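Long-range contacts in Baccell_00875 (Bacteroides cellulosilyticus DSM 14838, PDB 5NO8), which acts as a polysaccharide lyase and probably removes the L-rhamnose caps, linked to glucuronic acid, from complex arabinogalactan proteins: residues 258-263 / 326-331; 274-279 / 301-306; 285-290 / 319-324. One frame throughout, in Å; residues are numbered along the deposited sequence.

Interaction 1 (258-263 / 326-331); sequences VLVSCN and KQTHAD
Strands 259-262 and 326-331 run in nearly the same direction, 24° apart, with axes 7.2 Å from each other at the closest point, a separation too wide for backbone pairing and one that side chains must bridge. V260 makes the largest single contribution by splitting its two methyls: CG1, anti to its own backbone N, reaches the CB of A330 at 3.8 Å, while CG2 meets the CG2 of T328 at 3.7 Å, the two side chains tip to tip. V258 slides past that same threonine methyl in the opposite direction, its CG2 3.8 Å from T328 CG2. C262 sets SG 3.8 Å from the CB of A330, so this one methyl is shared by a valine and a sulfur. The torsion of T328 sorts its branches: with OG1 anti to the backbone N (chi1 -169°), CG2 takes the crowded position and faces the valines, and OG1 is hydrogen-bonded to the O of G170. H329 points its CB away from strand 259-262; its NE2 donates to OD2 of D331 at 3.0 Å, and the imidazole meets the ring of W168. The edge strand 259-262 and strand 326-335, near the other edge of the same sheet, thus pack face to face without pairing, consistent with a sheet curled into a two-layered, sandwich-like shape. Backbone bonds join strand 259-262 to strand 272-278, and L259 on its other side packs against helix 245-254; strand 326-335 pairs through T328 with F320 of strand 314-322.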
loop_
_atom_site.group_PDB
_atom_site.type_symbol
_atom_site.label_atom_id
_atom_site.label_comp_id
_atom_site.label_asym_id
_atom_site.label_seq_id
_atom_site.Cartn_x
_atom_site.Cartn_y
_atom_site.Cartn_z
ATOM N N VAL A 258 11.147 8.553 19.174
ATOM C CA VAL A 258 11.080 9.804 18.413
ATOM C C VAL A 258 10.249 9.606 17.173
ATOM O O VAL A 258 10.024 8.465 16.739
ATOM C CB VAL A 258 12.486 10.336 18.033
ATOM C CG1 VAL A 258 13.353 10.506 19.271
ATOM C CG2 VAL A 258 13.188 9.437 17.030
ATOM N N LEU A 259 9.775 10.717 16.604
ATOM C CA LEU A 259 8.996 10.704 15.370
ATOM C C LEU A 259 9.717 11.572 14.345
ATOM O O LEU A 259 10.036 12.739 14.619
ATOM C CB LEU A 259 7.579 11.262 15.591
ATOM C CG LEU A 259 6.679 10.392 16.446
ATOM C CD1 LEU A 259 5.536 11.237 16.974
ATOM C CD2 LEU A 259 6.187 9.191 15.649
ATOM N N VAL A 260 9.974 10.998 13.178
ATOM C CA VAL A 260 10.587 11.712 12.074
ATOM C C VAL A 260 9.525 12.004 11.035
ATOM O O VAL A 260 8.681 11.170 10.752
ATOM C CB VAL A 260 11.735 10.889 11.477
ATOM C CG1 VAL A 260 12.356 11.573 10.276
ATOM C CG2 VAL A 260 12.801 10.715 12.537
ATOM N N SER A 261 9.593 13.198 10.446
ATOM C CA SER A 261 8.724 13.540 9.345
ATOM C C SER A 261 9.444 14.533 8.428
ATOM O O SER A 261 10.309 15.284 8.877
ATOM C CB SER A 261 7.422 14.153 9.854
ATOM O OG SER A 261 7.701 15.202 10.759
ATOM N N CYS A 262 9.011 14.561 7.175
ATOM C CA CYS A 262 9.548 15.472 6.165
ATOM C C CYS A 262 8.412 16.318 5.625
ATOM O O CYS A 262 7.260 15.916 5.656
ATOM C CB CYS A 262 10.177 14.700 5.013
ATOM S SG CYS A 262 11.482 13.550 5.530
ATOM N N ASN A 263 8.742 17.479 5.064
ATOM C CA ASN A 263 7.717 18.321 4.467
ATOM C C ASN A 263 7.062 17.610 3.279
ATOM O O ASN A 263 5.859 17.754 3.059
ATOM C CB ASN A 263 8.254 19.726 4.121
ATOM C CG ASN A 263 9.375 19.702 3.114
ATOM O OD1 ASN A 263 10.346 18.971 3.274
ATOM N ND2 ASN A 263 9.226 20.465 2.036
ATOM N N LYS A 326 21.438 5.570 19.543
ATOM C CA LYS A 326 20.172 5.402 18.830
ATOM C C LYS A 326 20.287 5.981 17.423
ATOM O O LYS A 326 21.035 6.961 17.181
ATOM C CB LYS A 326 19.040 6.105 19.572
ATOM C CG LYS A 326 18.903 5.755 21.039
ATOM C CD LYS A 326 18.062 4.530 21.230
ATOM C CE LYS A 326 17.871 4.233 22.705
ATOM N NZ LYS A 326 17.453 2.816 22.863
ATOM N N GLN A 327 19.512 5.395 16.507
ATOM C CA GLN A 327 19.423 5.900 15.147
ATOM C C GLN A 327 18.086 5.610 14.556
ATOM O O GLN A 327 17.462 4.592 14.842
ATOM C CB GLN A 327 20.511 5.358 14.225
ATOM C CG GLN A 327 20.463 3.880 13.939
ATOM C CD GLN A 327 21.587 3.453 13.015
ATOM O OE1 GLN A 327 22.527 2.776 13.442
ATOM N NE2 GLN A 327 21.498 3.845 11.740
ATOM N N THR A 328 17.667 6.513 13.701
ATOM C CA THR A 328 16.454 6.292 12.904
ATOM C C THR A 328 16.600 7.052 11.610
ATOM O O THR A 328 17.593 7.757 11.423
ATOM C CB THR A 328 15.169 6.652 13.709
ATOM O OG1 THR A 328 13.992 6.197 13.020
ATOM C CG2 THR A 328 15.018 8.130 13.992
ATOM N N HIS A 329 15.635 6.903 10.708
ATOM C CA HIS A 329 15.745 7.479 9.383
ATOM C C HIS A 329 14.413 7.876 8.747
ATOM O O HIS A 329 13.331 7.590 9.279
ATOM C CB HIS A 329 16.495 6.502 8.468
ATOM C CG HIS A 329 15.638 5.413 7.893
ATOM N ND1 HIS A 329 15.183 4.351 8.635
ATOM C CD2 HIS A 329 15.124 5.254 6.652
ATOM C CE1 HIS A 329 14.463 3.555 7.856
ATOM N NE2 HIS A 329 14.407 4.080 6.648
ATOM N N ALA A 330 14.553 8.581 7.630
ATOM C CA ALA A 330 13.484 8.849 6.676
ATOM C C ALA A 330 13.955 8.526 5.267
ATOM O O ALA A 330 15.133 8.693 4.954
ATOM C CB ALA A 330 13.054 10.289 6.749
ATOM N N ASP A 331 13.030 8.044 4.426
ATOM C CA ASP A 331 13.331 7.685 3.025
ATOM C C ASP A 331 12.619 8.670 2.082
ATOM O O ASP A 331 11.386 8.740 2.081
ATOM C CB ASP A 331 12.854 6.281 2.702
ATOM C CG ASP A 331 13.573 5.210 3.501
ATOM O OD1 ASP A 331 14.832 5.227 3.522
ATOM O OD2 ASP A 331 12.872 4.338 4.091
#

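Interaction 2 (274-279 / 301-306); sequences RVECRS and GNLCFV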
loop_
_atom_site.group_PDB
_atom_site.type_symbol
_atom_site.label_atom_id
_atom_site.label_comp_id
_atom_site.label_asym_id
_atom_site.label_seq_id
_atom_site.Cartn_x
_atom_site.Cartn_y
_atom_site.Cartn_z
ATOM N N ARG A 274 12.851 19.795 4.430
ATOM C CA ARG A 274 12.910 20.042 5.856
ATOM C C ARG A 274 12.568 18.726 6.549
ATOM O O ARG A 274 11.476 18.225 6.374
ATOM C CB ARG A 274 11.946 21.134 6.309
ATOM C CG ARG A 274 11.981 21.364 7.821
ATOM C CD ARG A 274 11.017 22.475 8.241
ATOM N NE ARG A 274 10.953 22.616 9.689
ATOM C CZ ARG A 274 11.531 23.564 10.435
ATOM N NH1 ARG A 274 12.271 24.535 9.910
ATOM N NH2 ARG A 274 11.333 23.555 11.739
ATOM N N VAL A 275 13.500 18.194 7.329
ATOM C CA VAL A 275 13.314 16.901 7.989
ATOM C C VAL A 275 13.378 17.127 9.490
ATOM O O VAL A 275 14.347 17.698 9.977
ATOM C CB VAL A 275 14.410 15.890 7.560
ATOM C CG1 VAL A 275 14.060 14.494 8.043
ATOM C CG2 VAL A 275 14.602 15.936 6.073
ATOM N N GLU A 276 12.335 16.702 10.213
ATOM C CA GLU A 276 12.172 16.973 11.640
ATOM C C GLU A 276 12.230 15.691 12.431
ATOM O O GLU A 276 11.688 14.679 11.993
ATOM C CB GLU A 276 10.802 17.612 11.884
ATOM C CG GLU A 276 10.712 19.025 11.320
ATOM C CD GLU A 276 9.446 19.766 11.736
ATOM O OE1 GLU A 276 8.555 19.158 12.383
ATOM O OE2 GLU A 276 9.352 20.954 11.396
ATOM N N CYS A 277 12.896 15.738 13.576
ATOM C CA CYS A 277 12.933 14.648 14.536
ATOM C C CYS A 277 12.375 15.200 15.866
ATOM O O CYS A 277 13.002 16.056 16.515
ATOM C CB CYS A 277 14.356 14.149 14.688
ATOM S SG CYS A 277 14.536 12.711 15.795
ATOM N N ARG A 278 11.196 14.717 16.247
ATOM C CA ARG A 278 10.481 15.202 17.434
ATOM C C ARG A 278 10.605 14.181 18.548
ATOM O O ARG A 278 10.415 12.977 18.326
ATOM C CB ARG A 278 9.013 15.441 17.083
ATOM C CG ARG A 278 8.064 15.741 18.242
ATOM C CD ARG A 278 8.152 17.171 18.728
ATOM N NE ARG A 278 7.738 18.136 17.712
ATOM C CZ ARG A 278 7.842 19.456 17.854
ATOM N NH1 ARG A 278 8.337 19.983 18.972
ATOM N NH2 ARG A 278 7.470 20.255 16.865
ATOM N N SER A 279 10.877 14.666 19.753
ATOM C CA SER A 279 10.958 13.836 20.952
ATOM C C SER A 279 10.089 14.461 22.053
ATOM O O SER A 279 9.564 15.561 21.876
ATOM C CB SER A 279 12.392 13.711 21.429
ATOM O OG SER A 279 12.998 14.998 21.499
ATOM N N GLY A 301 14.644 23.026 21.546
ATOM C CA GLY A 301 13.999 22.198 22.579
ATOM C C GLY A 301 13.856 20.746 22.132
ATOM O O GLY A 301 14.848 20.102 21.817
ATOM N N ASN A 302 12.629 20.242 22.063
ATOM C CA ASN A 302 12.424 18.836 21.683
ATOM C C ASN A 302 12.174 18.598 20.176
ATOM O O ASN A 302 11.526 17.614 19.776
ATOM C CB ASN A 302 11.347 18.208 22.559
ATOM C CG ASN A 302 9.993 18.801 22.339
ATOM O OD1 ASN A 302 9.780 19.593 21.417
ATOM N ND2 ASN A 302 9.054 18.437 23.216
ATOM N N LEU A 303 12.717 19.498 19.358
ATOM C CA LEU A 303 12.696 19.392 17.929
ATOM C C LEU A 303 14.125 19.506 17.436
ATOM O O LEU A 303 14.849 20.424 17.823
ATOM C CB LEU A 303 11.857 20.501 17.312
ATOM C CG LEU A 303 11.872 20.497 15.778
ATOM C CD1 LEU A 303 11.151 19.248 15.259
ATOM C CD2 LEU A 303 11.245 21.775 15.219
ATOM N N CYS A 304 14.540 18.556 16.606
ATOM C CA CYS A 304 15.811 18.621 15.880
ATOM C C CYS A 304 15.447 18.591 14.424
ATOM O O CYS A 304 14.604 17.786 14.046
ATOM C CB CYS A 304 16.655 17.407 16.183
ATOM S SG CYS A 304 17.473 17.553 17.761
ATOM N N PHE A 305 16.018 19.479 13.610
ATOM C CA PHE A 305 15.706 19.484 12.196
ATOM C C PHE A 305 16.891 19.796 11.295
ATOM O O PHE A 305 17.889 20.386 11.708
ATOM C CB PHE A 305 14.514 20.392 11.857
ATOM C CG PHE A 305 14.777 21.869 12.074
ATOM C CD1 PHE A 305 14.627 22.433 13.337
ATOM C CD2 PHE A 305 15.196 22.680 11.027
ATOM C CE1 PHE A 305 14.872 23.785 13.542
ATOM C CE2 PHE A 305 15.442 24.038 11.227
ATOM C CZ PHE A 305 15.277 24.583 12.484
ATOM N N VAL A 306 16.747 19.333 10.064
ATOM C CA VAL A 306 17.682 19.511 8.980
ATOM C C VAL A 306 16.948 20.217 7.856
ATOM O O VAL A 306 15.790 19.874 7.548
ATOM C CB VAL A 306 18.119 18.112 8.463
ATOM C CG1 VAL A 306 18.923 18.193 7.184
ATOM C CG2 VAL A 306 18.910 17.400 9.523
#
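The guanidinium of R274 lies flat over one face of the F305 ring, the two planes only 23° apart and the centres 4.0 Å from each other; CZ sits 17° off the ring normal, so this is a cation-pi stack as well as a packing contact. An extended chain from CG to NE carries the group there. Its rotation is fixed by E276, whose OE2 lies in the guanidinium plane and takes NE at 2.9 Å through its anti lone pair, with NH2 as a second donor to the same oxygen. NH1 has a further salt bridge to E307. L303 crosses obliquely between the charged groups: its CD1 lies 3.8 Å from CB of E276, and its CB is over a face of the R278 guanidinium. Bent at chi2 and chi3, R278 brings NH1 to OD1 of N302 (2.9 Å) with the two planes 88° apart, the donor lying above the amide carbonyl plane. An alanine here in place of R274 has no guanidinium to stack on F305 or grip E276, and would probably leave that carboxylate and the ring less well fixed. Turned the other way, V275, C277 and V306 touch F320, while C304 turns to C286 and V297. C277 N to C304 O is 2.7 Å and S279 N to N302 O closes the end of a regular antiparallel ladder, the pairing of adjacent strands 272-278 and 303-309 in a mixed beta sheet.

Interaction 3 (285-290 / 319-324); sequences ACTAKM and DFYYNG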
loop_
_atom_site.group_PDB
_atom_site.type_symbol
_atom_site.label_atom_id
_atom_site.label_comp_id
_atom_site.label_asym_id
_atom_site.label_seq_id
_atom_site.Cartn_x
_atom_site.Cartn_y
_atom_site.Cartn_z
ATOM N N ALA A 285 23.135 15.070 21.973
ATOM C CA ALA A 285 24.113 14.818 20.939
ATOM C C ALA A 285 23.438 14.299 19.667
ATOM O O ALA A 285 23.787 13.215 19.165
ATOM C CB ALA A 285 25.148 13.829 21.454
ATOM N N CYS A 286 22.471 15.068 19.162
ATOM C CA CYS A 286 21.751 14.679 17.949
ATOM C C CYS A 286 22.517 15.157 16.730
ATOM O O CYS A 286 22.862 16.335 16.657
ATOM C CB CYS A 286 20.366 15.272 17.921
ATOM S SG CYS A 286 19.425 14.707 16.473
ATOM N N THR A 287 22.841 14.239 15.823
ATOM C CA THR A 287 23.507 14.565 14.567
ATOM C C THR A 287 22.709 13.909 13.448
ATOM O O THR A 287 21.832 13.055 13.694
ATOM C CB THR A 287 24.957 14.028 14.486
ATOM O OG1 THR A 287 24.976 12.620 14.745
ATOM C CG2 THR A 287 25.876 14.749 15.471
ATOM N N ALA A 288 23.001 14.308 12.227
ATOM C CA ALA A 288 22.297 13.775 11.082
ATOM C C ALA A 288 23.187 13.534 9.906
ATOM O O ALA A 288 24.256 14.140 9.786
ATOM C CB ALA A 288 21.177 14.700 10.679
ATOM N N LYS A 289 22.724 12.660 9.012
ATOM C CA LYS A 289 23.399 12.400 7.749
ATOM C C LYS A 289 22.384 12.360 6.603
ATOM O O LYS A 289 21.207 12.051 6.815
ATOM C CB LYS A 289 24.175 11.093 7.783
ATOM C CG LYS A 289 25.331 11.067 8.766
ATOM C CD LYS A 289 26.119 9.763 8.773
ATOM C CE LYS A 289 27.090 9.743 9.969
ATOM N NZ LYS A 289 27.910 8.491 9.928
ATOM N N MET A 290 22.857 12.726 5.418
ATOM C CA MET A 290 22.091 12.667 4.184
ATOM C C MET A 290 22.868 11.753 3.255
ATOM O O MET A 290 24.009 12.081 2.894
ATOM C CB MET A 290 21.977 14.062 3.574
ATOM C CG MET A 290 21.216 14.128 2.301
ATOM S SD MET A 290 21.148 15.889 1.821
ATOM C CE MET A 290 20.498 15.612 0.202
ATOM N N ASP A 319 19.404 10.117 8.008
ATOM C CA ASP A 319 19.606 9.406 9.276
ATOM C C ASP A 319 19.766 10.403 10.426
ATOM O O ASP A 319 20.450 11.410 10.245
ATOM C CB ASP A 319 20.840 8.511 9.224
ATOM C CG ASP A 319 20.650 7.294 8.358
ATOM O OD1 ASP A 319 19.879 6.374 8.730
ATOM O OD2 ASP A 319 21.282 7.224 7.298
ATOM N N PHE A 320 19.060 10.174 11.538
ATOM C CA PHE A 320 19.333 10.871 12.800
ATOM C C PHE A 320 20.027 9.930 13.788
ATOM O O PHE A 320 19.678 8.760 13.900
ATOM C CB PHE A 320 18.061 11.389 13.448
ATOM C CG PHE A 320 17.451 12.538 12.727
ATOM C CD1 PHE A 320 17.837 13.838 13.003
ATOM C CD2 PHE A 320 16.495 12.317 11.750
ATOM C CE1 PHE A 320 17.284 14.903 12.317
ATOM C CE2 PHE A 320 15.930 13.374 11.069
ATOM C CZ PHE A 320 16.317 14.670 11.346
ATOM N N TYR A 321 21.004 10.471 14.510
ATOM C CA TYR A 321 21.777 9.725 15.494
ATOM C C TYR A 321 21.649 10.516 16.770
ATOM O O TYR A 321 21.837 11.743 16.755
ATOM C CB TYR A 321 23.244 9.621 15.095
ATOM C CG TYR A 321 23.436 8.903 13.793
ATOM C CD1 TYR A 321 23.544 7.510 13.741
ATOM C CD2 TYR A 321 23.434 9.611 12.599
ATOM C CE1 TYR A 321 23.686 6.856 12.528
ATOM C CE2 TYR A 321 23.565 8.958 11.396
ATOM C CZ TYR A 321 23.689 7.601 11.370
ATOM O OH TYR A 321 23.794 6.994 10.156
ATOM N N TYR A 322 21.291 9.853 17.868
ATOM C CA TYR A 322 20.896 10.562 19.096
ATOM C C TYR A 322 21.076 9.667 20.321
ATOM O O TYR A 322 21.121 8.446 20.218
ATOM C CB TYR A 322 19.448 11.119 19.026
ATOM C CG TYR A 322 18.417 10.077 18.723
ATOM C CD1 TYR A 322 18.272 9.579 17.424
ATOM C CD2 TYR A 322 17.607 9.553 19.715
ATOM C CE1 TYR A 322 17.367 8.564 17.144
ATOM C CE2 TYR A 322 16.679 8.576 19.438
ATOM C CZ TYR A 322 16.566 8.077 18.143
ATOM O OH TYR A 322 15.669 7.032 17.880
ATOM N N ASN A 323 21.194 10.319 21.477
ATOM C CA ASN A 323 21.228 9.630 22.788
ATOM C C ASN A 323 22.267 8.513 22.881
ATOM O O ASN A 323 22.008 7.410 23.383
ATOM C CB ASN A 323 19.812 9.141 23.175
ATOM C CG ASN A 323 18.820 10.278 23.370
ATOM O OD1 ASN A 323 17.619 10.050 23.600
ATOM N ND2 ASN A 323 19.282 11.486 23.240
ATOM N N GLY A 324 23.428 8.784 22.318
ATOM C CA GLY A 324 24.575 7.889 22.417
ATOM C C GLY A 324 24.610 6.775 21.406
ATOM O O GLY A 324 25.622 6.596 20.747
HETATM O O HOH W 1 24.415 10.672 20.424
#
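The carbonyl oxygen of Y321 takes one hydrogen bond and one weaker contact: the amide N of T287 donates to it at 2.8 Å, nearly straight (162°) and in the carbonyl plane, and the CA of C286 adds a CA-H...O contact at 3.2 Å. The short in-plane bond ranks it first, although the O of D319 and of T287 are held similarly. The return bond runs from Y321 N to the O of T287, also 2.8 Å, with the donor above the carbonyl plane. K289 and D319 repeat this reciprocal pattern, K289 N to D319 O measuring 2.9 Å, and these four bonds set the register of 287-290 and 314-322, adjacent antiparallel strands of the mixed sheet. A288 and F320 make the intervening non-hydrogen-bonded pair. Just before the strand, C286, with SG anti to its backbone N, brings the sulfur to the edge of the F320 ring, 3.9 Å from CD1, a sulfur-aromatic contact. The other face carries T287, K289, D319 and Y321. There the extended methylene chain of K289 crosses the Y321 side chain at about a right angle, CD lying 3.7 Å from CE2, and OG1 of T287 approaches the CB of Y321 at 3.5 Å. D319 instead directs its carboxylate to a salt bridge with R317. One water receives the N-H of G324 and donates to the O of A285, spanning the loop ends. Chemically the contact divides: directional main-chain bonds fix the register, while dispersion between sulfur, rings and methylenes fills in on both faces, and none of the side chains contributes a hydrogen bond or salt bridge across the two segments.

Overall arrangement
From the N terminus, 258-263 comes first and meets 326-331 last, so interaction 1 closes the longest loop, its 62 intervening residues containing strand but no helix. Interactions 2 and 3 both nest inside that loop and cross each other, the segments following in the order 274-279, 285-290, 301-306, 319-324. All three belong to one sheet. Interactions 2 and 3 join adjacent strands of it, whereas interaction 1 brings together strands from near its two ends, consistent with a sheet that curls over. Between them, F320 of interaction 3 touches V275 and C277 of interaction 2, the SG atoms of C304 and C286 lie 3.7 Å apart, and Y322 reaches V258 of interaction 1.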